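Local coordinates for protein polymerase X (Deinococcus radiodurans, PDB 2W9M) that probably extends DNA from deoxyribonucleoside triphosphates as a family X polymerase, and binds zinc ions in a separate phosphoesterase-like domain, at residues Ser181-Gly186 / Glu241-Leu246; Asp247-Gly252 / Leu270-Leu275; Arg190-Val195 / Tyr303-His308; Leu163-Ala168 / Glu229-Glu234. All blocks are in the same frame, centred on the assembly; numbering follows the deposited sequence.

Contact 1. Residues Ser181-Gly186 / Glu241-Leu246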
loop_
_atom_site.group_PDB
_atom_site.type_symbol
_atom_site.label_atom_id
_atom_site.label_comp_id
_atom_site.label_asym_id
_atom_site.label_seq_id
_atom_site.Cartn_x
_atom_site.Cartn_y
_atom_site.Cartn_z
ATOM N N SER A 181 18.451 9.981 -21.533
ATOM C CA SER A 181 18.768 8.891 -20.608
ATOM C C SER A 181 18.209 9.094 -19.202
ATOM O O SER A 181 18.965 9.105 -18.233
ATOM C CB SER A 181 20.280 8.676 -20.537
ATOM O OG SER A 181 20.772 8.166 -21.767
ATOM N N PRO A 182 16.875 9.206 -19.085
ATOM C CA PRO A 182 16.209 9.512 -17.812
ATOM C C PRO A 182 16.464 8.434 -16.770
ATOM O O PRO A 182 16.720 7.286 -17.133
ATOM C CB PRO A 182 14.720 9.512 -18.180
ATOM C CG PRO A 182 14.666 9.502 -19.683
ATOM C CD PRO A 182 15.912 8.840 -20.137
ATOM N N ALA A 183 16.382 8.801 -15.493
ATOM C CA ALA A 183 16.530 7.850 -14.396
ATOM C C ALA A 183 15.908 8.416 -13.126
ATOM O O ALA A 183 16.169 9.564 -12.766
ATOM C CB ALA A 183 18.000 7.526 -14.163
ATOM N N PRO A 184 15.071 7.617 -12.446
ATOM C CA PRO A 184 14.478 8.067 -11.182
ATOM C C PRO A 184 15.565 8.521 -10.214
ATOM O O PRO A 184 16.655 7.953 -10.211
ATOM C CB PRO A 184 13.785 6.807 -10.653
ATOM C CG PRO A 184 13.478 6.010 -11.875
ATOM C CD PRO A 184 14.614 6.270 -12.829
ATOM N N ALA A 185 15.275 9.535 -9.409
ATOM C CA ALA A 185 16.247 10.019 -8.446
ATOM C C ALA A 185 15.588 10.255 -7.100
ATOM O O ALA A 185 14.379 10.065 -6.948
ATOM C CB ALA A 185 16.897 11.295 -8.949
ATOM N N GLY A 186 16.392 10.664 -6.125
ATOM C CA GLY A 186 15.888 11.016 -4.814
ATOM C C GLY A 186 14.955 9.989 -4.205
ATOM O O GLY A 186 15.250 8.796 -4.181
ATOM N N GLU A 241 29.692 13.557 -18.741
ATOM C CA GLU A 241 30.876 13.268 -17.930
ATOM C C GLU A 241 30.665 13.529 -16.441
ATOM O O GLU A 241 31.484 13.131 -15.609
ATOM C CB GLU A 241 32.077 14.076 -18.421
ATOM C CG GLU A 241 32.489 13.763 -19.847
ATOM C CD GLU A 241 32.719 12.282 -20.074
ATOM O OE1 GLU A 241 33.465 11.659 -19.285
ATOM O OE2 GLU A 241 32.151 11.743 -21.046
ATOM N N ALA A 242 29.572 14.208 -16.109
ATOM C CA ALA A 242 29.275 14.534 -14.719
ATOM C C ALA A 242 28.093 13.732 -14.192
ATOM O O ALA A 242 27.844 13.710 -12.985
ATOM C CB ALA A 242 29.012 16.022 -14.566
ATOM N N ARG A 243 27.379 13.066 -15.097
ATOM C CA ARG A 243 26.165 12.338 -14.736
ATOM C C ARG A 243 26.342 11.476 -13.488
ATOM O O ARG A 243 25.497 11.494 -12.597
ATOM C CB ARG A 243 25.657 11.488 -15.905
ATOM C CG ARG A 243 24.599 10.466 -15.496
ATOM C CD ARG A 243 23.339 11.137 -14.950
ATOM N NE ARG A 243 22.378 11.362 -16.017
ATOM C CZ ARG A 243 21.348 10.563 -16.275
ATOM N NH1 ARG A 243 21.121 9.487 -15.528
ATOM N NH2 ARG A 243 20.541 10.842 -17.280
ATOM N N GLY A 244 27.442 10.732 -13.422
ATOM C CA GLY A 244 27.703 9.867 -12.284
ATOM C C GLY A 244 27.662 10.589 -10.950
ATOM O O GLY A 244 27.158 10.049 -9.969
ATOM N N ALA A 245 28.194 11.811 -10.916
ATOM C CA ALA A 245 28.241 12.606 -9.689
ATOM C C ALA A 245 26.873 13.191 -9.372
ATOM O O ALA A 245 26.462 13.246 -8.213
ATOM C CB ALA A 245 29.271 13.721 -9.809
ATOM N N LEU A 246 26.180 13.642 -10.413
ATOM C CA LEU A 246 24.820 14.140 -10.279
ATOM C C LEU A 246 23.926 13.061 -9.671
ATOM O O LEU A 246 23.091 13.343 -8.815
ATOM C CB LEU A 246 24.276 14.561 -11.645
ATOM C CG LEU A 246 22.863 15.146 -11.673
ATOM C CD1 LEU A 246 22.867 16.554 -11.101
ATOM C CD2 LEU A 246 22.309 15.145 -13.088
#

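Contact 2. Residues Asp247-Gly252 / Leu270-Leu275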
loop_
_atom_site.group_PDB
_atom_site.type_symbol
_atom_site.label_atom_id
_atom_site.label_comp_id
_atom_site.label_asym_id
_atom_site.label_seq_id
_atom_site.Cartn_x
_atom_site.Cartn_y
_atom_site.Cartn_z
ATOM N N ASP A 247 24.115 11.820 -10.111
ATOM C CA ASP A 247 23.303 10.708 -9.634
ATOM C C ASP A 247 23.533 10.425 -8.155
ATOM O O ASP A 247 22.597 10.105 -7.427
ATOM C CB ASP A 247 23.554 9.456 -10.471
ATOM C CG ASP A 247 22.983 9.573 -11.877
ATOM O OD1 ASP A 247 22.370 10.621 -12.182
ATOM O OD2 ASP A 247 23.139 8.623 -12.676
ATOM N N LEU A 248 24.778 10.551 -7.709
ATOM C CA LEU A 248 25.090 10.360 -6.297
ATOM C C LEU A 248 24.472 11.469 -5.452
ATOM O O LEU A 248 23.823 11.201 -4.442
ATOM C CB LEU A 248 26.602 10.315 -6.071
ATOM C CG LEU A 248 27.315 9.002 -6.395
ATOM C CD1 LEU A 248 28.779 9.105 -6.020
ATOM C CD2 LEU A 248 26.669 7.846 -5.657
ATOM N N LEU A 249 24.672 12.714 -5.873
ATOM C CA LEU A 249 24.183 13.863 -5.113
ATOM C C LEU A 249 22.660 13.927 -5.027
ATOM O O LEU A 249 22.116 14.385 -4.027
ATOM C CB LEU A 249 24.749 15.173 -5.673
ATOM C CG LEU A 249 26.238 15.395 -5.397
ATOM C CD1 LEU A 249 26.787 16.488 -6.278
ATOM C CD2 LEU A 249 26.478 15.719 -3.928
ATOM N N ARG A 250 21.976 13.459 -6.066
ATOM C CA ARG A 250 20.516 13.477 -6.087
ATOM C C ARG A 250 19.918 12.151 -5.601
ATOM O O ARG A 250 18.916 11.686 -6.140
ATOM C CB ARG A 250 19.993 13.787 -7.497
ATOM C CG ARG A 250 20.597 15.015 -8.171
ATOM C CD ARG A 250 20.132 16.321 -7.546
ATOM N NE ARG A 250 18.677 16.425 -7.512
ATOM C CZ ARG A 250 18.007 17.547 -7.260
ATOM N NH1 ARG A 250 18.660 18.676 -7.028
ATOM N NH2 ARG A 250 16.680 17.540 -7.247
ATOM N N SER A 251 20.526 11.551 -4.580
ATOM C CA SER A 251 20.072 10.257 -4.060
ATOM C C SER A 251 18.968 10.284 -2.989
ATOM O O SER A 251 18.043 9.474 -3.059
ATOM C CB SER A 251 21.254 9.421 -3.564
ATOM O OG SER A 251 21.854 8.725 -4.636
ATOM N N GLY A 252 19.051 11.177 -2.000
ATOM C CA GLY A 252 20.115 12.152 -1.881
ATOM C C GLY A 252 20.364 12.676 -0.474
ATOM O O GLY A 252 21.149 12.093 0.271
ATOM N N LEU A 270 33.273 17.226 -4.522
ATOM C CA LEU A 270 32.177 16.597 -5.260
ATOM C C LEU A 270 31.038 17.586 -5.471
ATOM O O LEU A 270 30.511 18.154 -4.518
ATOM C CB LEU A 270 31.665 15.352 -4.529
ATOM C CG LEU A 270 31.340 14.129 -5.395
ATOM C CD1 LEU A 270 30.319 13.225 -4.713
ATOM C CD2 LEU A 270 30.842 14.543 -6.762
ATOM N N THR A 271 30.665 17.785 -6.729
ATOM C CA THR A 271 29.623 18.738 -7.088
ATOM C C THR A 271 28.799 18.178 -8.246
ATOM O O THR A 271 29.241 17.263 -8.940
ATOM C CB THR A 271 30.244 20.099 -7.480
ATOM O OG1 THR A 271 30.709 20.766 -6.302
ATOM C CG2 THR A 271 29.235 20.989 -8.191
ATOM N N ALA A 272 27.596 18.711 -8.439
ATOM C CA ALA A 272 26.756 18.317 -9.567
ATOM C C ALA A 272 27.492 18.558 -10.877
ATOM O O ALA A 272 27.175 17.957 -11.901
ATOM C CB ALA A 272 25.447 19.084 -9.544
ATOM N N GLY A 273 28.480 19.445 -10.829
ATOM C CA GLY A 273 29.301 19.750 -11.985
ATOM C C GLY A 273 30.379 18.711 -12.226
ATOM O O GLY A 273 31.027 18.708 -13.273
ATOM N N GLY A 274 30.578 17.831 -11.252
ATOM C CA GLY A 274 31.519 16.739 -11.406
ATOM C C GLY A 274 32.443 16.541 -10.222
ATOM O O GLY A 274 32.318 17.211 -9.196
ATOM N N LEU A 275 33.372 15.603 -10.370
ATOM C CA LEU A 275 34.363 15.321 -9.343
ATOM C C LEU A 275 35.680 16.003 -9.705
ATOM O O LEU A 275 36.167 15.866 -10.829
ATOM C CB LEU A 275 34.564 13.811 -9.208
ATOM C CG LEU A 275 35.462 13.314 -8.077
ATOM C CD1 LEU A 275 34.888 13.708 -6.727
ATOM C CD2 LEU A 275 35.630 11.811 -8.167
#

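Contact 3. Residues Arg190-Val195 / Tyr303-His308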
loop_
_atom_site.group_PDB
_atom_site.type_symbol
_atom_site.label_atom_id
_atom_site.label_comp_id
_atom_site.label_asym_id
_atom_site.label_seq_id
_atom_site.Cartn_x
_atom_site.Cartn_y
_atom_site.Cartn_z
ATOM N N ARG A 190 14.772 5.400 -4.295
ATOM C CA ARG A 190 15.134 4.515 -3.194
ATOM C C ARG A 190 13.935 4.019 -2.385
ATOM O O ARG A 190 14.100 3.337 -1.371
ATOM C CB ARG A 190 16.198 5.154 -2.299
ATOM C CG ARG A 190 15.808 6.477 -1.688
ATOM C CD ARG A 190 17.024 7.152 -1.068
ATOM N NE ARG A 190 16.686 7.783 0.200
ATOM C CZ ARG A 190 16.115 8.975 0.309
ATOM N NH1 ARG A 190 15.827 9.671 -0.780
ATOM N NH2 ARG A 190 15.836 9.470 1.507
ATOM N N GLY A 191 12.734 4.358 -2.844
ATOM C CA GLY A 191 11.520 3.733 -2.346
ATOM C C GLY A 191 10.944 4.292 -1.062
ATOM O O GLY A 191 10.245 3.591 -0.333
ATOM N N LEU A 192 11.227 5.557 -0.784
ATOM C CA LEU A 192 10.676 6.195 0.398
ATOM C C LEU A 192 9.158 6.011 0.397
ATOM O O LEU A 192 8.488 6.370 -0.569
ATOM C CB LEU A 192 11.045 7.679 0.411
ATOM C CG LEU A 192 11.460 8.238 1.769
ATOM C CD1 LEU A 192 12.723 7.544 2.229
ATOM C CD2 LEU A 192 11.663 9.743 1.696
ATOM N N GLU A 193 8.619 5.440 1.472
ATOM C CA GLU A 193 7.177 5.194 1.568
ATOM C C GLU A 193 6.367 6.454 1.255
ATOM O O GLU A 193 5.261 6.383 0.720
ATOM C CB GLU A 193 6.804 4.639 2.948
ATOM C CG GLU A 193 7.347 5.440 4.126
ATOM C CD GLU A 193 8.772 5.056 4.501
ATOM O OE1 GLU A 193 9.221 3.955 4.114
ATOM O OE2 GLU A 193 9.441 5.856 5.189
ATOM N N THR A 194 6.935 7.603 1.590
ATOM C CA THR A 194 6.345 8.888 1.253
ATOM C C THR A 194 7.396 9.724 0.517
ATOM O O THR A 194 8.592 9.583 0.773
ATOM C CB THR A 194 5.844 9.607 2.509
ATOM O OG1 THR A 194 4.496 9.201 2.781
ATOM C CG2 THR A 194 5.875 11.096 2.310
ATOM N N VAL A 195 6.952 10.579 -0.401
ATOM C CA VAL A 195 7.858 11.217 -1.355
ATOM C C VAL A 195 7.625 12.721 -1.518
ATOM O O VAL A 195 6.491 13.166 -1.709
ATOM C CB VAL A 195 7.739 10.535 -2.727
ATOM C CG1 VAL A 195 7.910 11.537 -3.840
ATOM C CG2 VAL A 195 8.747 9.408 -2.843
ATOM N N TYR A 303 20.476 0.949 0.038
ATOM C CA TYR A 303 21.085 1.052 1.366
ATOM C C TYR A 303 21.565 2.457 1.730
ATOM O O TYR A 303 22.436 2.610 2.586
ATOM C CB TYR A 303 22.258 0.078 1.490
ATOM C CG TYR A 303 21.893 -1.374 1.282
ATOM C CD1 TYR A 303 22.791 -2.257 0.693
ATOM C CD2 TYR A 303 20.654 -1.862 1.671
ATOM C CE1 TYR A 303 22.463 -3.588 0.506
ATOM C CE2 TYR A 303 20.314 -3.192 1.484
ATOM C CZ TYR A 303 21.220 -4.048 0.902
ATOM O OH TYR A 303 20.879 -5.366 0.718
ATOM N N ARG A 304 20.997 3.480 1.098
ATOM C CA ARG A 304 21.465 4.849 1.311
ATOM C C ARG A 304 20.591 5.663 2.258
ATOM O O ARG A 304 20.523 6.885 2.148
ATOM C CB ARG A 304 21.623 5.579 -0.023
ATOM C CG ARG A 304 22.628 4.925 -0.950
ATOM C CD ARG A 304 22.749 5.664 -2.270
ATOM N NE ARG A 304 23.555 4.907 -3.222
ATOM C CZ ARG A 304 23.810 5.294 -4.468
ATOM N NH1 ARG A 304 23.326 6.443 -4.924
ATOM N NH2 ARG A 304 24.553 4.527 -5.258
ATOM N N GLU A 305 19.930 4.986 3.191
ATOM C CA GLU A 305 19.170 5.660 4.238
ATOM C C GLU A 305 20.038 5.799 5.483
ATOM O O GLU A 305 21.008 5.061 5.648
ATOM C CB GLU A 305 17.914 4.861 4.594
ATOM C CG GLU A 305 17.087 4.419 3.406
ATOM C CD GLU A 305 16.409 5.572 2.697
ATOM O OE1 GLU A 305 16.122 6.600 3.347
ATOM O OE2 GLU A 305 16.155 5.446 1.482
ATOM N N PRO A 306 19.689 6.739 6.372
ATOM C CA PRO A 306 20.444 6.883 7.622
ATOM C C PRO A 306 20.548 5.571 8.405
ATOM O O PRO A 306 21.622 5.242 8.904
ATOM C CB PRO A 306 19.625 7.911 8.405
ATOM C CG PRO A 306 18.915 8.704 7.354
ATOM C CD PRO A 306 18.622 7.747 6.241
ATOM N N GLU A 307 19.448 4.830 8.504
ATOM C CA GLU A 307 19.408 3.601 9.299
ATOM C C GLU A 307 20.399 2.552 8.797
ATOM O O GLU A 307 20.669 1.562 9.482
ATOM C CB GLU A 307 17.989 3.009 9.321
ATOM C CG GLU A 307 16.921 3.907 9.954
ATOM C CD GLU A 307 16.531 5.086 9.072
ATOM O OE1 GLU A 307 16.749 5.012 7.843
ATOM O OE2 GLU A 307 16.006 6.089 9.607
ATOM N N HIS A 308 20.933 2.772 7.600
ATOM C CA HIS A 308 21.867 1.836 6.978
ATOM C C HIS A 308 23.338 2.177 7.246
ATOM O O HIS A 308 24.220 1.350 7.016
ATOM C CB HIS A 308 21.654 1.797 5.461
ATOM C CG HIS A 308 20.370 1.159 5.035
ATOM N ND1 HIS A 308 19.305 1.885 4.544
ATOM C CD2 HIS A 308 19.989 -0.138 5.002
ATOM C CE1 HIS A 308 18.320 1.060 4.235
ATOM N NE2 HIS A 308 18.710 -0.173 4.502
#

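Contact 4. Residues Leu163-Ala168 / Glu229-Glu234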
loop_
_atom_site.group_PDB
_atom_site.type_symbol
_atom_site.label_atom_id
_atom_site.label_comp_id
_atom_site.label_asym_id
_atom_site.label_seq_id
_atom_site.Cartn_x
_atom_site.Cartn_y
_atom_site.Cartn_z
ATOM N N LEU A 163 4.330 7.028 -2.591
ATOM C CA LEU A 163 5.347 6.462 -3.469
ATOM C C LEU A 163 4.758 6.134 -4.836
ATOM O O LEU A 163 5.442 6.232 -5.853
ATOM C CB LEU A 163 5.949 5.201 -2.853
ATOM C CG LEU A 163 6.991 4.467 -3.700
ATOM C CD1 LEU A 163 8.137 5.401 -4.077
ATOM C CD2 LEU A 163 7.511 3.239 -2.965
ATOM N N ARG A 164 3.486 5.744 -4.854
ATOM C CA ARG A 164 2.815 5.369 -6.096
ATOM C C ARG A 164 2.704 6.545 -7.067
ATOM O O ARG A 164 3.104 6.438 -8.220
ATOM C CB ARG A 164 1.426 4.788 -5.807
ATOM C CG ARG A 164 0.678 4.354 -7.056
ATOM C CD ARG A 164 -0.789 4.035 -6.782
ATOM N NE ARG A 164 -0.967 2.813 -6.004
ATOM C CZ ARG A 164 -1.440 2.781 -4.762
ATOM N NH1 ARG A 164 -1.790 3.910 -4.157
ATOM N NH2 ARG A 164 -1.568 1.623 -4.128
ATOM N N ALA A 165 2.157 7.662 -6.592
ATOM C CA ALA A 165 2.006 8.858 -7.420
ATOM C C ALA A 165 3.346 9.410 -7.898
ATOM O O ALA A 165 3.512 9.719 -9.075
ATOM C CB ALA A 165 1.228 9.933 -6.668
ATOM N N GLY A 166 4.299 9.539 -6.981
ATOM C CA GLY A 166 5.616 10.044 -7.326
ATOM C C GLY A 166 6.327 9.183 -8.357
ATOM O O GLY A 166 6.946 9.688 -9.291
ATOM N N LEU A 167 6.235 7.871 -8.189
ATOM C CA LEU A 167 6.905 6.938 -9.090
ATOM C C LEU A 167 6.228 6.904 -10.458
ATOM O O LEU A 167 6.898 6.884 -11.488
ATOM C CB LEU A 167 6.939 5.536 -8.473
ATOM C CG LEU A 167 7.926 4.507 -9.028
ATOM C CD1 LEU A 167 9.267 5.150 -9.309
ATOM C CD2 LEU A 167 8.085 3.350 -8.049
ATOM N N ALA A 168 4.897 6.900 -10.461
ATOM C CA ALA A 168 4.131 6.931 -11.705
ATOM C C ALA A 168 4.443 8.182 -12.522
ATOM O O ALA A 168 4.676 8.099 -13.725
ATOM C CB ALA A 168 2.638 6.853 -11.411
ATOM N N GLU A 229 0.189 17.791 -12.722
ATOM C CA GLU A 229 -1.090 17.326 -12.201
ATOM C C GLU A 229 -1.083 17.171 -10.684
ATOM O O GLU A 229 -1.497 16.140 -10.154
ATOM C CB GLU A 229 -1.500 16.025 -12.890
ATOM C CG GLU A 229 -1.735 16.209 -14.383
ATOM C CD GLU A 229 -2.018 14.909 -15.105
ATOM O OE1 GLU A 229 -2.144 13.864 -14.431
ATOM O OE2 GLU A 229 -2.112 14.933 -16.351
ATOM N N GLY A 230 -0.605 18.208 -9.996
ATOM C CA GLY A 230 -0.609 18.240 -8.544
ATOM C C GLY A 230 0.630 17.642 -7.905
ATOM O O GLY A 230 0.910 17.890 -6.733
ATOM N N VAL A 231 1.370 16.851 -8.675
ATOM C CA VAL A 231 2.572 16.195 -8.176
ATOM C C VAL A 231 3.811 17.034 -8.478
ATOM O O VAL A 231 4.164 17.225 -9.642
ATOM C CB VAL A 231 2.749 14.812 -8.812
ATOM C CG1 VAL A 231 3.964 14.118 -8.230
ATOM C CG2 VAL A 231 1.498 13.973 -8.613
ATOM N N PRO A 232 4.475 17.542 -7.426
ATOM C CA PRO A 232 5.695 18.343 -7.593
ATOM C C PRO A 232 6.773 17.567 -8.353
ATOM O O PRO A 232 6.956 16.368 -8.125
ATOM C CB PRO A 232 6.147 18.603 -6.154
ATOM C CG PRO A 232 4.910 18.450 -5.332
ATOM C CD PRO A 232 4.106 17.386 -6.009
ATOM N N VAL A 233 7.475 18.254 -9.249
ATOM C CA VAL A 233 8.458 17.611 -10.107
ATOM C C VAL A 233 9.799 18.327 -10.056
ATOM O O VAL A 233 9.853 19.553 -10.059
ATOM C CB VAL A 233 7.978 17.578 -11.568
ATOM C CG1 VAL A 233 9.126 17.241 -12.500
ATOM C CG2 VAL A 233 6.847 16.579 -11.732
ATOM N N GLU A 234 10.877 17.552 -10.007
ATOM C CA GLU A 234 12.224 18.104 -10.081
ATOM C C GLU A 234 13.074 17.292 -11.040
ATOM O O GLU A 234 13.162 16.071 -10.927
ATOM C CB GLU A 234 12.889 18.126 -8.706
ATOM C CG GLU A 234 12.304 19.144 -7.750
ATOM C CD GLU A 234 13.029 19.170 -6.421
ATOM O OE1 GLU A 234 14.279 19.150 -6.419
ATOM O OE2 GLU A 234 12.344 19.215 -5.379
#

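Contact 1. Residues Ser181-Gly186 / Glu241-Leu246
Arg243, at the start of helix 243-249, reaches across to the backbone of Ser181, just ahead of strand 183-184. The contact lies at the margin of the mixed sheet of the polymerase palm. Strand 183-184 pairs antiparallel with strand 194-203 there, through a backbone bond between Ala183 and Thr201.

The polar part is a single hydrogen bond. Arg243 NH2 donates to Ser181 O over 2.5 Å, with an N-H...O angle of 156°. The length is unusually short and may not be exact at this resolution. The oxygen sits at the edge of the guanidinium and close to its plane. The fit is less regular on the carbonyl side. The nitrogen lies above the carbonyl plane, and the C=O...N angle is 133°. Asp247, one helical turn on, lies near NH1 as a long, weak ion pair.

The rest is van der Waals contact of carbon with the guanidinium. Ser181 CB comes within 3.9 Å of Arg243 NH2. Ala183 CB comes obliquely to the group. The Arg243 side chain also lies against Thr201 and Thr203 of strand 194-203, so its long arm crosses beside the sheet before it reaches the loop.

The torsions explain the reach. CG of Arg243 stands anti to the backbone N (chi1 166°), which sends the chain off the helix toward the loop. Bends at the next two bonds then turn the guanidinium. Ser181 contributes its main-chain carbonyl. On the other terminal nitrogen, Arg243 NH1 lies 3.9 Å from Ala183 CB.

Contact 2. Residues Asp247-Gly252 / Leu270-Leu275
A beta hairpin with a two-residue loop meets the last turn of a helix here. Strands 269-271 and 274-277 are joined by a type I turn from Thr271 to Gly274, and helix 243-249 ends against it. Thr271 and Gly274 are bonded to each other in both directions through their backbones, which closes the hairpin. Gly274, the last residue of the turn, has a positive phi at which a CB would be jammed against the preceding carbonyl oxygen.

Leu249 makes the closest approaches. Its CD1 lies over the flat face of the Thr271-Ala272 peptide, 3.3 Å from Thr271 C and 3.2 Å from Ala272 N. These are tight approaches for a methyl group. Leu249 CD1 is also 4.4 Å from Ala272 CB, the one apolar side-chain pair of the contact. Leu249 CG is anti to its own carbonyl carbon (chi1 -72°), and CD1 is the branch that reaches the turn. The side chain of Leu270 points toward the helix and packs alongside, against Ala245, Val259 and Ala263. Gln260 touches Leu249 and also donates to Leu270 O, so helix 253-264 touches both segments.

Beyond Leu249 the chain leaves the helix at Arg250. A cis peptide follows between Ser251 and Gly252. This is consistent with the cis peptide other family X polymerases have near the start of the thumb. Ser251 OG bonds to Arg304, which ties this exit to the later chain.

The helix and the turn share no polar bond. Their fit therefore rests mainly on close van der Waals contact of one methyl group with a peptide within a turn closed by two backbone hydrogen bonds.

Contact 3. Residues Arg190-Val195 / Tyr303-His308
The guanidinium of Arg190 and the carboxylate of Glu305 lie nearly parallel, their planes 15° apart, but the acid approaches obliquely, neither squarely over a face nor at an edge. The imidazole of His308 is the other flat group. Tyr303 CA sits 3.7 Å above one face, and Glu305 CA lies at the edge. The ring also meets Trp499, with planes about parallel.

The salt bridge is two-pronged and uneven. Arg190 NE reaches Glu305 OE2 at 2.7 Å, yet the N-H...O angle is only 123°, so the bond is weak. Arg190 NH2 to Glu305 OE1 is longer, 3.4 Å, and also weak. Glu305 OE2 further touches Arg190 CD at 3.2 Å. Glu305 is bent at chi2 (-69°), which folds the acid back toward the arginine. Leu192 CD1 covers Glu305 OE1 from 3.7 Å.

Arg190 ends helix 186-190, and Gly191 follows with positive phi in a Schellman motif. An Arg-Gly pair at this place is consistent with the nucleotidyltransferase motif of family X palms. Segment 303-308 belongs to the link that runs on toward the zinc-binding domain, whose helix 499-505 supplies Trp499.

Asp187 forms a salt bridge with Arg190 NH1, so the guanidinium has two acidic partners. Its bond geometry suggests that charge attraction holds Glu305 more than directional hydrogen bonding does.

Contact 4. Residues Leu163-Ala168 / Glu229-Glu234
Val231 turns its side chain toward helix 163-176 and spreads its two methyls over consecutive residues. Val231 CG2 meets Ala165 CB at 4.5 Å. Val231 CG1 lies over Gly166, 4.5 Å from Gly166 CA. With CG1 anti to the backbone N (chi1 -177°), CG1 reaches Gly166 and CG2 reaches Ala165. Ala165 CB points back toward the strand. Gly166 has no side chain, and the valine meets its bare alpha carbon there. The alpha carbons of Gly166 and Val231 are 6.9 Å apart, a close approach of helix and strand.

This is a helix laid against the mixed sheet of the polymerase palm. Strand 231-238 runs parallel to strand 194-203 and antiparallel to strand 224-228. Val233, two residues further, faces the same helix through Val169 and Leu173, and Val231 also touches Val169.

The turn before the strand is tight. Gly230 has positive phi, and its backbone angles would crowd a CB against the preceding carbonyl oxygen. On its own flank, Ala165 also packs against Glu122 of helix 121-130.

From the N terminus, contact 4 opens at helix 163-176, then contact 1 at 181-186 and contact 3 at 190-195. Contact 4 closes at strand 231-238 and contact 1 at helix 243-249, so they cross. Contact 3 opens inside both loops and closes after them, at 303-308, crossing both. Contact 2 opens after contact 1 closes and lies wholly within the loop of contact 3. Contacts 1, 3 and 4 reach the palm sheet; 1 and 2 share helix 243-249. Gly186 bonds to Arg250 between contacts 1 and 2, and Ser251 O weakly to Arg190 between 2 and 3. An Arg250-Glu234 salt bridge joins 2 and 4. Leu163 packs on the Gly191-Glu193 backbone, joining 4 and 3.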